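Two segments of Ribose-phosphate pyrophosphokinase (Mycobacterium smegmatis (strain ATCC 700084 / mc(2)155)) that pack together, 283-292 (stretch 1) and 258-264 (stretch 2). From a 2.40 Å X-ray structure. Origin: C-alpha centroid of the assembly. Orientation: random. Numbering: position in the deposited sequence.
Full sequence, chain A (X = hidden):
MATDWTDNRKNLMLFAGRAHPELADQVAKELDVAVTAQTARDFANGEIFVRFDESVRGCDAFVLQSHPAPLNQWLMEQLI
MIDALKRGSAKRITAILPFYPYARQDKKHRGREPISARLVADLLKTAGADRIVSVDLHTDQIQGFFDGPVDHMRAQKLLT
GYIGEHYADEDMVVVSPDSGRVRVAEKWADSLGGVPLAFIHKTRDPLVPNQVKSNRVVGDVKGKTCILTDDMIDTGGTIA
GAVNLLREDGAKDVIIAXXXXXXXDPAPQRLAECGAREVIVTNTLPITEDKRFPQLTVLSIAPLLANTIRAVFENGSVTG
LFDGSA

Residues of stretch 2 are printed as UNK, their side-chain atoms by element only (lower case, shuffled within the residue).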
ATOM      1  N   ASN A 283     -10.569 -57.096  28.954  1.00 25.77           N
ATOM      2  CA  ASN A 283      -9.784 -55.933  28.530  1.00 29.89           C
ATOM      3  C   ASN A 283      -9.098 -56.103  27.163  1.00 29.08           C
ATOM      4  O   ASN A 283      -7.934 -55.741  27.007  1.00 34.66           O
ATOM      5  CB  ASN A 283      -8.786 -55.535  29.643  1.00 28.58           C
ATOM      6  CG  ASN A 283      -7.672 -56.531  29.810  1.00 27.14           C
ATOM      7  OD1 ASN A 283      -7.833 -57.720  29.551  1.00 30.00           O
ATOM      8  ND2 ASN A 283      -6.550 -56.060  30.251  1.00 27.21           N
ATOM      9  N   THR A 284      -9.787 -56.697  26.197  1.00 27.78           N
ATOM     10  CA  THR A 284      -9.231 -56.818  24.853  1.00 27.84           C
ATOM     11  C   THR A 284      -9.049 -55.443  24.263  1.00 26.36           C
ATOM     12  O   THR A 284      -8.179 -55.251  23.458  1.00 29.52           O
ATOM     13  CB  THR A 284     -10.141 -57.631  23.909  1.00 29.46           C
ATOM     14  OG1 THR A 284     -11.498 -57.235  24.083  1.00 28.84           O
ATOM     15  CG2 THR A 284     -10.001 -59.134  24.152  1.00 29.16           C
ATOM     16  N   LEU A 285      -9.894 -54.521  24.673  1.00 27.72           N
ATOM     17  CA  LEU A 285      -9.812 -53.113  24.366  1.00 29.79           C
ATOM     18  C   LEU A 285      -9.548 -52.363  25.636  1.00 29.98           C
ATOM     19  O   LEU A 285      -9.895 -52.853  26.705  1.00 31.27           O
ATOM     20  CB  LEU A 285     -11.141 -52.625  23.802  1.00 31.58           C
ATOM     21  CG  LEU A 285     -11.367 -53.226  22.415  1.00 35.73           C
ATOM     22  CD1 LEU A 285     -12.824 -53.341  22.073  1.00 40.35           C
ATOM     23  CD2 LEU A 285     -10.667 -52.418  21.324  1.00 36.27           C
ATOM     24  N   PRO A 286      -8.909 -51.178  25.546  1.00 30.97           N
ATOM     25  CA  PRO A 286      -8.572 -50.473  26.786  1.00 31.19           C
ATOM     26  C   PRO A 286      -9.846 -49.845  27.344  1.00 34.89           C
ATOM     27  O   PRO A 286     -10.565 -49.181  26.621  1.00 35.65           O
ATOM     28  CB  PRO A 286      -7.580 -49.401  26.339  1.00 28.85           C
ATOM     29  CG  PRO A 286      -7.889 -49.189  24.921  1.00 28.22           C
ATOM     30  CD  PRO A 286      -8.435 -50.456  24.358  1.00 28.13           C
ATOM     31  N   ILE A 287     -10.131 -50.087  28.612  1.00 37.01           N
ATOM     32  CA  ILE A 287     -11.311 -49.532  29.231  1.00 42.05           C
ATOM     33  C   ILE A 287     -10.866 -48.293  29.994  1.00 40.61           C
ATOM     34  O   ILE A 287     -10.452 -48.403  31.141  1.00 36.18           O
ATOM     35  CB  ILE A 287     -11.966 -50.533  30.210  1.00 46.89           C
ATOM     36  CG1 ILE A 287     -12.076 -51.951  29.599  1.00 50.59           C
ATOM     37  CG2 ILE A 287     -13.323 -49.997  30.633  1.00 47.60           C
ATOM     38  CD1 ILE A 287     -13.011 -52.085  28.409  1.00 51.14           C
ATOM     39  N   THR A 288     -10.958 -47.129  29.359  1.00 41.38           N
ATOM     40  CA  THR A 288     -10.509 -45.886  29.967  1.00 45.14           C
ATOM     41  C   THR A 288     -11.501 -45.423  31.016  1.00 48.64           C
ATOM     42  O   THR A 288     -12.621 -45.963  31.127  1.00 45.75           O
ATOM     43  CB  THR A 288     -10.349 -44.760  28.923  1.00 51.48           C
ATOM     44  OG1 THR A 288     -11.610 -44.461  28.295  1.00 52.82           O
ATOM     45  CG2 THR A 288      -9.320 -45.144  27.876  1.00 54.77           C
ATOM     46  N   GLU A 289     -11.127 -44.385  31.749  1.00 51.32           N
ATOM     47  CA  GLU A 289     -11.929 -43.923  32.882  1.00 57.97           C
ATOM     48  C   GLU A 289     -13.263 -43.277  32.470  1.00 56.42           C
ATOM     49  O   GLU A 289     -14.254 -43.434  33.175  1.00 56.75           O
ATOM     50  CB  GLU A 289     -11.061 -43.072  33.819  1.00 62.70           C
ATOM     51  CG  GLU A 289      -9.802 -43.889  34.209  1.00 74.89           C
ATOM     52  CD  GLU A 289     -10.068 -45.257  34.900  1.00 81.47           C
ATOM     53  OE1 GLU A 289     -11.231 -45.593  35.214  1.00 80.91           O
ATOM     54  OE2 GLU A 289      -9.103 -46.023  35.148  1.00 78.12           O
ATOM     55  N   ASP A 290     -13.319 -42.687  31.287  1.00 57.89           N
ATOM     56  CA  ASP A 290     -14.595 -42.248  30.721  1.00 65.41           C
ATOM     57  C   ASP A 290     -15.615 -43.370  30.436  1.00 61.06           C
ATOM     58  O   ASP A 290     -16.812 -43.118  30.383  1.00 54.21           O
ATOM     59  CB  ASP A 290     -14.348 -41.439  29.438  1.00 87.19           C
ATOM     60  CG  ASP A 290     -13.714 -40.079  29.720  1.00106.91           C
ATOM     61  OD1 ASP A 290     -13.679 -39.658  30.902  1.00116.36           O
ATOM     62  OD2 ASP A 290     -13.236 -39.442  28.758  1.00117.41           O
ATOM     63  N   LYS A 291     -15.141 -44.596  30.231  1.00 56.29           N
ATOM     64  CA  LYS A 291     -16.008 -45.715  29.907  1.00 56.56           C
ATOM     65  C   LYS A 291     -16.428 -46.490  31.153  1.00 53.67           C
ATOM     66  O   LYS A 291     -17.311 -47.355  31.060  1.00 55.97           O
ATOM     67  CB  LYS A 291     -15.324 -46.655  28.871  1.00 61.17           C
ATOM     68  CG  LYS A 291     -14.766 -45.920  27.644  1.00 59.66           C
ATOM     69  CD  LYS A 291     -14.613 -46.800  26.398  1.00 61.04           C
ATOM     70  CE  LYS A 291     -13.737 -46.092  25.351  1.00 63.33           C
ATOM     71  NZ  LYS A 291     -14.349 -46.115  24.023  1.00 63.32           N
ATOM     72  N   ARG A 292     -15.817 -46.189  32.299  1.00 46.24           N
ATOM     73  CA  ARG A 292     -16.126 -46.890  33.543  1.00 46.40           C
ATOM     74  C   ARG A 292     -17.415 -46.414  34.229  1.00 49.06           C
ATOM     75  O   ARG A 292     -17.884 -45.287  34.026  1.00 47.14           O
ATOM     76  CB  ARG A 292     -14.979 -46.829  34.526  1.00 46.42           C
ATOM     77  CG  ARG A 292     -14.010 -47.946  34.270  1.00 50.71           C
ATOM     78  CD  ARG A 292     -12.761 -47.906  35.122  1.00 52.63           C
ATOM     79  NE  ARG A 292     -11.690 -48.670  34.483  1.00 63.27           N
ATOM     80  CZ  ARG A 292     -11.617 -49.997  34.416  1.00 64.03           C
ATOM     81  NH1 ARG A 292     -12.532 -50.755  35.037  1.00 66.41           N
ATOM     82  NH2 ARG A 292     -10.593 -50.549  33.746  1.00 58.70           N
ATOM     83  N   UNK A 258     -19.951 -59.790  27.995  1.00 28.77           N
ATOM     84  CA  UNK A 258     -19.433 -59.690  26.641  1.00 31.06           C
ATOM     85  C   UNK A 258     -17.927 -59.696  26.670  1.00 32.63           C
ATOM     86  O   UNK A 258     -17.332 -59.255  27.640  1.00 33.11           O
ATOM     87  c   UNK A 258     -19.910 -58.414  25.975  1.00 30.93           C
ATOM     88  N   UNK A 259     -17.297 -60.198  25.619  1.00 30.71           N
ATOM     89  CA  UNK A 259     -15.858 -60.183  25.570  1.00 29.49           C
ATOM     90  C   UNK A 259     -15.311 -58.799  25.327  1.00 29.81           C
ATOM     91  O   UNK A 259     -14.403 -58.373  26.037  1.00 30.05           O
ATOM     92  c   UNK A 259     -15.362 -61.118  24.494  1.00 29.78           C
ATOM     93  c   UNK A 259     -13.879 -61.167  24.457  1.00 29.50           C
ATOM     94  o   UNK A 259     -15.825 -62.426  24.815  1.00 32.14           O
ATOM     95  N   UNK A 260     -15.818 -58.106  24.327  1.00 28.46           N
ATOM     96  CA  UNK A 260     -15.210 -56.857  23.922  1.00 29.26           C
ATOM     97  C   UNK A 260     -16.022 -55.658  24.345  1.00 31.98           C
ATOM     98  O   UNK A 260     -17.175 -55.534  23.952  1.00 33.68           O
ATOM     99  n   UNK A 260     -13.035 -58.234  22.015  1.00 28.54           N
ATOM    100  c   UNK A 260     -15.069 -56.817  22.401  1.00 30.69           C
ATOM    101  c   UNK A 260     -14.852 -59.042  21.097  1.00 27.99           C
ATOM    102  n   UNK A 260     -13.789 -59.873  20.850  1.00 30.44           N
ATOM    103  c   UNK A 260     -14.383 -58.011  21.839  1.00 29.15           C
ATOM    104  c   UNK A 260     -12.701 -59.362  21.411  1.00 29.84           C
ATOM    105  N   UNK A 261     -15.411 -54.777  25.123  1.00 34.49           N
ATOM    106  CA  UNK A 261     -16.035 -53.564  25.548  1.00 37.91           C
ATOM    107  C   UNK A 261     -15.521 -52.494  24.631  1.00 38.94           C
ATOM    108  O   UNK A 261     -14.460 -51.969  24.865  1.00 45.24           O
ATOM    109  N   UNK A 262     -16.283 -52.171  23.597  1.00 41.82           N
ATOM    110  CA  UNK A 262     -15.950 -51.073  22.694  1.00 39.89           C
ATOM    111  C   UNK A 262     -16.464 -49.829  23.370  1.00 37.59           C
ATOM    112  O   UNK A 262     -15.787 -48.819  23.417  1.00 32.50           O
ATOM    113  c   UNK A 262     -16.254 -52.600  20.702  1.00 45.68           C
ATOM    114  c   UNK A 262     -16.241 -50.109  20.389  1.00 42.15           C
ATOM    115  c   UNK A 262     -16.613 -51.242  21.324  1.00 43.13           C
ATOM    116  N   UNK A 263     -17.692 -49.922  23.884  1.00 41.56           N
ATOM    117  CA  UNK A 263     -18.296 -48.905  24.773  1.00 41.60           C
ATOM    118  C   UNK A 263     -18.202 -47.473  24.265  1.00 40.21           C
ATOM    119  O   UNK A 263     -17.804 -46.571  24.975  1.00 43.57           O
ATOM    120  c   UNK A 263     -17.997 -50.363  26.852  1.00 44.64           C
ATOM    121  c   UNK A 263     -17.168 -50.474  28.118  1.00 43.58           C
ATOM    122  c   UNK A 263     -19.469 -50.527  27.201  1.00 44.87           C
ATOM    123  c   UNK A 263     -17.710 -49.020  26.168  1.00 41.94           C
ATOM    124  N   UNK A 264     -18.581 -47.274  23.017  1.00 41.94           N
ATOM    125  CA  UNK A 264     -18.568 -45.958  22.411  1.00 49.30           C
ATOM    126  C   UNK A 264     -19.716 -45.110  22.911  1.00 49.85           C
ATOM    127  O   UNK A 264     -20.718 -45.644  23.367  1.00 47.13           O
ATOM    128  o   UNK A 264     -17.996 -47.173  20.356  1.00 53.04           O
ATOM    129  c   UNK A 264     -18.740 -46.107  20.896  1.00 48.88           C
TER

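Position 258 carries a single side-chain carbon and lies out of reach of stretch 1. One carbon and nothing beyond it is a methyl group, so the residue is Ala258. At position 259 a first carbon bears one oxygen and one further carbon. Here the chain turns a corner, and the side chain points sideways; its outer carbon comes near the methyl of Thr284. The branched hydroxyl pattern is that of threonine. This is Thr259; its CG2 lies 4.4 Å from Thr284 CG2, and its hydroxyl is hydrogen-bonded elsewhere in the structure.

Position 260 has six side-chain atoms, a carbon followed by a five-membered ring of three carbons and two nitrogens. One ring nitrogen meets the hydroxyl of Thr284 at the ring edge, near the ring plane, where the nitrogen can engage it; the ring is an imidazole, hence His260. Its ND1 lies 2.8 Å from Thr284 OG1, a hydrogen bond in which either atom could be the donor; NE2 is satisfied elsewhere in the structure.

No side-chain atoms follow the CA of position 261. The backbone is approached directly instead: the carbonyl O of 261 is 3.5 Å from Leu285 CD1 and 3.8 Å from Ile287 CD1. With no side chain, the residue is Gly261. An ideal CB here would sit 3.3 Å from Ile287 CD1, a tight fit.

At position 262 one carbon carries two others, three in all. Although CA-to-CB points away from stretch 1, one methyl still touches Leu285. The compact fork is that of valine. In Val262 this methyl is CG2, 3.8 Å from Leu285 CD1. Position 263 has four carbons forked at the second, which places the branch one bond farther out. Its CB is 3.8 Å from Lys291 CD, and one of its end carbons approaches Ile287. The fork defines a leucine. Leu263 points toward stretch 1 with phi/psi of 50/49°, and its CD1 reaches to 4.5 Å from Ile287 CD1. Position 264 ends the stretch with one carbon and one oxygen, and the side chain points away from stretch 1 without touching it. This is a serine, Ser264, and its hydroxyl is bonded elsewhere in the structure.

The contact, burying 423 Å² in total, combines two polar links with apolar packing between them. At one end Thr284 binds the His260 ring; at the other, Lys291 lays its aliphatic chain against Leu263 and donates a hydrogen bond from NZ to Val262 O (3.1 Å). Between these, Leu285 and Ile287 cover the glycine and meet the valine and leucine side chains, respectively, so that Thr284, Leu285 and Ile287, and then Lys291 after an excursion at 288-290, together engage His260 to Leu263.

Stretch 2 (258-264) ATHGVLS
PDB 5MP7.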